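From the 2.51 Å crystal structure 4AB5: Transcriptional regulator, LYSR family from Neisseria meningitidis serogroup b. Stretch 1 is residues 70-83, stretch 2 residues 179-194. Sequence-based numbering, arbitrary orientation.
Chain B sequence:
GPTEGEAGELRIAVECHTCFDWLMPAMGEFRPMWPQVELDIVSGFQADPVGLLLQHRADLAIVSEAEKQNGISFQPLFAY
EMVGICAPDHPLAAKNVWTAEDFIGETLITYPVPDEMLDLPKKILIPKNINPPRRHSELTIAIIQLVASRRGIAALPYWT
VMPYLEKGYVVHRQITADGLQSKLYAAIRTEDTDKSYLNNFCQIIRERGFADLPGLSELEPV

Stretch 1 (70-83) NGISFQPLFAYEMV
Stretch 2 179-194: GLQSKLYAAIRTEDTD

The strand running through Ser73 to Val83 pairs antiparallel with the one through Ser182 to Ile188, at 146° between their directions; the two stretches together bury 1157 Å², both sides summed. Ser73 pairs with Ile188, Gln75 with Ala186 and Tyr80 with Ser182. In each pair both peptide groups are satisfied: Ser73 N to Ile188 O is 2.8 Å and Ile188 N to Ser73 O 3.0 Å; Gln75 N to Ala186 O and Ala186 N to Gln75 O are both 2.9 Å; Tyr80 N to Ser182 O is 3.1 Å and Ser182 N to Tyr80 O 2.8 Å.

Leu77 (phi/psi -103/-73) breaks the regular extended path. Here Leu184 O accepts from Leu77 N at 2.8 Å and weakly from Phe78 N at 3.4 Å, while Leu184 N gives to Phe78 O at 2.9 Å. Beyond, Met82 N, of a selenomethionine, donates to Leu180 O at 2.6 Å. Pro76, lacking an amide hydrogen, sits at a non-hydrogen-bonded position opposite Tyr185.

At the other end, Ser73 OG (chi1 m) and Thr190 OG1 (m) share a hydrogen bond of 2.9 Å. Thr190 N reaches Gly71 O weakly at 3.3 Å.

Phe74 (m), Pro76 and Ala79 share a face with Ala187, Tyr185 (m) and Lys183; Phe74 CE1 lies 3.8 Å from Ala187 CB. On the other, Tyr80 (p) brings CE2 within 3.6 Å of Leu184 CD1, in a buried apolar contact.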

# COMPACT_ATOMS: atom_id res chain seq x y z
N ASN B 70 -21.05 0.62 25.34
CA ASN B 70 -20.82 1.41 26.54
C ASN B 70 -19.35 1.86 26.66
O ASN B 70 -18.44 1.06 26.42
CB ASN B 70 -21.25 0.62 27.76
CG ASN B 70 -21.34 1.45 29.00
OD1 ASN B 70 -20.60 1.23 29.96
ND2 ASN B 70 -22.22 2.44 29.00
N GLY B 71 -19.16 3.13 27.00
CA GLY B 71 -17.84 3.73 27.13
C GLY B 71 -17.25 4.14 25.80
O GLY B 71 -16.07 4.49 25.72
N ILE B 72 -18.07 4.11 24.74
CA ILE B 72 -17.68 4.46 23.38
C ILE B 72 -18.75 5.30 22.66
O ILE B 72 -19.94 4.98 22.71
CB ILE B 72 -17.13 3.23 22.59
CG1 ILE B 72 -15.61 3.30 22.49
CG2 ILE B 72 -17.72 3.08 21.20
CD1 ILE B 72 -14.93 2.22 23.07
N SER B 73 -18.30 6.41 22.04
CA SER B 73 -19.14 7.31 21.24
C SER B 73 -18.73 7.30 19.77
O SER B 73 -17.54 7.26 19.45
CB SER B 73 -19.13 8.73 21.80
OG SER B 73 -19.52 8.73 23.16
N PHE B 74 -19.74 7.28 18.90
CA PHE B 74 -19.55 7.23 17.45
C PHE B 74 -19.86 8.54 16.80
O PHE B 74 -20.80 9.24 17.20
CB PHE B 74 -20.41 6.12 16.82
CG PHE B 74 -19.99 4.75 17.24
CD1 PHE B 74 -18.93 4.10 16.60
CD2 PHE B 74 -20.63 4.10 18.29
CE1 PHE B 74 -18.53 2.83 17.00
CE2 PHE B 74 -20.23 2.82 18.69
CZ PHE B 74 -19.19 2.19 18.04
N GLN B 75 -19.08 8.85 15.76
CA GLN B 75 -19.22 10.05 14.97
C GLN B 75 -19.27 9.64 13.50
O GLN B 75 -18.31 9.01 13.02
CB GLN B 75 -18.04 11.00 15.25
CG GLN B 75 -18.30 12.44 14.84
CD GLN B 75 -17.29 13.42 15.39
OE1 GLN B 75 -17.34 14.61 15.07
NE2 GLN B 75 -16.22 12.95 16.01
N PRO B 76 -20.37 9.92 12.78
CA PRO B 76 -20.41 9.55 11.35
C PRO B 76 -19.39 10.31 10.51
O PRO B 76 -19.17 11.50 10.73
CB PRO B 76 -21.84 9.89 10.93
CG PRO B 76 -22.29 10.93 11.90
CD PRO B 76 -21.60 10.62 13.19
N LEU B 77 -18.75 9.61 9.58
CA LEU B 77 -17.81 10.25 8.67
C LEU B 77 -18.51 10.39 7.33
O LEU B 77 -18.96 11.50 6.99
CB LEU B 77 -16.48 9.46 8.55
CG LEU B 77 -15.61 9.38 9.81
CD1 LEU B 77 -14.45 8.42 9.61
CD2 LEU B 77 -15.14 10.78 10.28
N PHE B 78 -18.68 9.27 6.60
CA PHE B 78 -19.33 9.22 5.29
C PHE B 78 -19.63 7.80 4.83
O PHE B 78 -18.99 6.85 5.28
CB PHE B 78 -18.46 9.92 4.21
CG PHE B 78 -16.96 9.73 4.34
CD1 PHE B 78 -16.36 8.51 4.04
CD2 PHE B 78 -16.15 10.78 4.76
CE1 PHE B 78 -14.98 8.34 4.16
CE2 PHE B 78 -14.76 10.61 4.88
CZ PHE B 78 -14.19 9.39 4.59
N ALA B 79 -20.59 7.68 3.89
CA ALA B 79 -20.98 6.42 3.25
C ALA B 79 -20.58 6.48 1.76
O ALA B 79 -20.47 7.58 1.19
CB ALA B 79 -22.48 6.19 3.39
N TYR B 80 -20.35 5.32 1.15
CA TYR B 80 -19.99 5.19 -0.27
C TYR B 80 -20.34 3.81 -0.81
O TYR B 80 -20.47 2.86 -0.03
CB TYR B 80 -18.50 5.53 -0.55
CG TYR B 80 -17.50 4.79 0.31
CD1 TYR B 80 -17.13 3.48 0.03
CD2 TYR B 80 -16.88 5.43 1.39
CE1 TYR B 80 -16.22 2.80 0.83
CE2 TYR B 80 -15.93 4.76 2.17
CZ TYR B 80 -15.60 3.45 1.89
OH TYR B 80 -14.68 2.77 2.65
N GLU B 81 -20.48 3.70 -2.15
CA GLU B 81 -20.80 2.45 -2.82
C GLU B 81 -19.58 1.58 -3.11
O GLU B 81 -18.54 2.08 -3.55
CB GLU B 81 -21.69 2.63 -4.07
CG GLU B 81 -21.13 3.49 -5.21
CD GLU B 81 -21.31 5.00 -5.11
OE1 GLU B 81 -20.70 5.62 -4.20
OE2 GLU B 81 -21.97 5.58 -6.01
N MSE B 82 -19.73 0.29 -2.81
CA MSE B 82 -18.75 -0.76 -3.07
C MSE B 82 -19.11 -1.28 -4.45
O MSE B 82 -20.22 -1.77 -4.68
CB MSE B 82 -18.85 -1.90 -2.03
CG MSE B 82 -18.37 -1.50 -0.65
SE MSE B 82 -16.45 -1.20 -0.54
CE MSE B 82 -15.82 -3.05 -0.89
N VAL B 83 -18.19 -1.10 -5.40
CA VAL B 83 -18.42 -1.52 -6.78
C VAL B 83 -17.62 -2.76 -7.10
O VAL B 83 -16.52 -2.94 -6.55
CB VAL B 83 -18.22 -0.39 -7.83
CG1 VAL B 83 -19.22 0.75 -7.61
CG2 VAL B 83 -16.79 0.14 -7.84
N GLY B 179 -27.62 -2.69 -4.27
CA GLY B 179 -26.27 -2.13 -4.23
C GLY B 179 -25.55 -2.51 -2.94
O GLY B 179 -26.15 -3.14 -2.06
N LEU B 180 -24.27 -2.14 -2.82
CA LEU B 180 -23.47 -2.43 -1.63
C LEU B 180 -22.85 -1.14 -1.10
O LEU B 180 -22.00 -0.54 -1.74
CB LEU B 180 -22.40 -3.47 -1.95
CG LEU B 180 -21.66 -4.19 -0.82
CD1 LEU B 180 -22.52 -4.60 0.35
CD2 LEU B 180 -20.81 -5.22 -1.39
N GLN B 181 -23.31 -0.70 0.07
CA GLN B 181 -22.85 0.54 0.67
C GLN B 181 -22.02 0.29 1.93
O GLN B 181 -22.41 -0.52 2.76
CB GLN B 181 -24.06 1.44 0.99
CG GLN B 181 -23.69 2.89 1.30
CD GLN B 181 -24.81 3.69 1.93
OE1 GLN B 181 -25.42 3.30 2.93
NE2 GLN B 181 -25.04 4.88 1.40
N SER B 182 -20.90 1.01 2.06
CA SER B 182 -20.05 0.99 3.25
C SER B 182 -20.36 2.25 4.04
O SER B 182 -20.57 3.31 3.44
CB SER B 182 -18.58 0.96 2.89
OG SER B 182 -18.19 -0.34 2.49
N LYS B 183 -20.40 2.14 5.37
CA LYS B 183 -20.66 3.26 6.27
C LYS B 183 -19.44 3.46 7.17
O LYS B 183 -19.03 2.53 7.86
CB LYS B 183 -21.94 3.01 7.08
CG LYS B 183 -23.22 3.04 6.25
CD LYS B 183 -24.42 2.61 7.07
CE LYS B 183 -25.70 2.59 6.27
NZ LYS B 183 -26.28 3.95 6.11
N LEU B 184 -18.84 4.66 7.14
CA LEU B 184 -17.65 4.92 7.95
C LEU B 184 -17.87 5.82 9.13
O LEU B 184 -18.54 6.85 9.02
CB LEU B 184 -16.44 5.35 7.11
CG LEU B 184 -15.54 4.19 6.69
CD1 LEU B 184 -16.11 3.44 5.50
CD2 LEU B 184 -14.19 4.66 6.37
N TYR B 185 -17.32 5.41 10.29
CA TYR B 185 -17.45 6.12 11.56
C TYR B 185 -16.11 6.28 12.25
O TYR B 185 -15.20 5.46 12.05
CB TYR B 185 -18.39 5.37 12.53
CG TYR B 185 -19.78 5.10 12.00
CD1 TYR B 185 -20.81 6.01 12.22
CD2 TYR B 185 -20.08 3.91 11.34
CE1 TYR B 185 -22.10 5.76 11.74
CE2 TYR B 185 -21.37 3.65 10.86
CZ TYR B 185 -22.38 4.58 11.06
OH TYR B 185 -23.65 4.35 10.59
N ALA B 186 -16.01 7.32 13.09
CA ALA B 186 -14.86 7.56 13.94
C ALA B 186 -15.36 7.26 15.36
O ALA B 186 -16.34 7.85 15.81
CB ALA B 186 -14.41 9.00 13.84
N ALA B 187 -14.73 6.29 16.02
CA ALA B 187 -15.08 5.90 17.38
C ALA B 187 -14.07 6.48 18.37
O ALA B 187 -12.86 6.46 18.12
CB ALA B 187 -15.10 4.38 17.49
N ILE B 188 -14.56 7.03 19.48
CA ILE B 188 -13.77 7.56 20.60
C ILE B 188 -14.42 7.08 21.92
O ILE B 188 -15.55 6.58 21.90
CB ILE B 188 -13.60 9.11 20.57
CG1 ILE B 188 -14.95 9.87 20.65
CG2 ILE B 188 -12.72 9.58 19.41
CD1 ILE B 188 -14.84 11.35 21.04
N ARG B 189 -13.72 7.28 23.05
CA ARG B 189 -14.26 6.95 24.37
C ARG B 189 -15.27 8.05 24.68
O ARG B 189 -15.11 9.17 24.20
CB ARG B 189 -13.16 7.00 25.44
CG ARG B 189 -12.13 5.89 25.37
CD ARG B 189 -11.04 6.21 26.38
NE ARG B 189 -9.76 5.62 26.01
CZ ARG B 189 -8.84 6.22 25.26
NH1 ARG B 189 -9.06 7.43 24.76
NH2 ARG B 189 -7.70 5.61 24.99
N THR B 190 -16.30 7.74 25.45
CA THR B 190 -17.30 8.74 25.83
C THR B 190 -16.70 9.85 26.71
O THR B 190 -17.13 11.00 26.58
CB THR B 190 -18.57 8.05 26.39
OG1 THR B 190 -18.96 7.04 25.46
CG2 THR B 190 -19.73 9.02 26.59
N GLU B 191 -15.68 9.53 27.54
CA GLU B 191 -14.99 10.51 28.39
C GLU B 191 -14.26 11.56 27.52
O GLU B 191 -14.19 12.71 27.91
CB GLU B 191 -13.97 9.82 29.33
CG GLU B 191 -13.46 10.70 30.48
CD GLU B 191 -12.31 11.66 30.18
OE1 GLU B 191 -11.26 11.20 29.70
OE2 GLU B 191 -12.47 12.88 30.44
N ASP B 192 -13.76 11.15 26.36
CA ASP B 192 -12.99 11.99 25.46
C ASP B 192 -13.81 12.86 24.49
O ASP B 192 -13.22 13.62 23.71
CB ASP B 192 -11.96 11.14 24.72
CG ASP B 192 -10.79 10.65 25.56
OD1 ASP B 192 -10.81 10.87 26.78
OD2 ASP B 192 -9.87 10.05 25.00
N THR B 193 -15.16 12.78 24.55
CA THR B 193 -16.08 13.57 23.70
C THR B 193 -15.86 15.10 23.80
O THR B 193 -16.26 15.85 22.90
CB THR B 193 -17.55 13.23 23.99
OG1 THR B 193 -17.80 13.33 25.40
CG2 THR B 193 -17.98 11.89 23.44
N ASP B 194 -15.22 15.55 24.90
CA ASP B 194 -14.91 16.95 25.20
C ASP B 194 -13.64 17.49 24.51
O ASP B 194 -13.53 18.70 24.35
CB ASP B 194 -14.84 17.18 26.73
CG ASP B 194 -13.91 16.27 27.53
OD1 ASP B 194 -13.39 15.29 26.96
OD2 ASP B 194 -13.73 16.52 28.74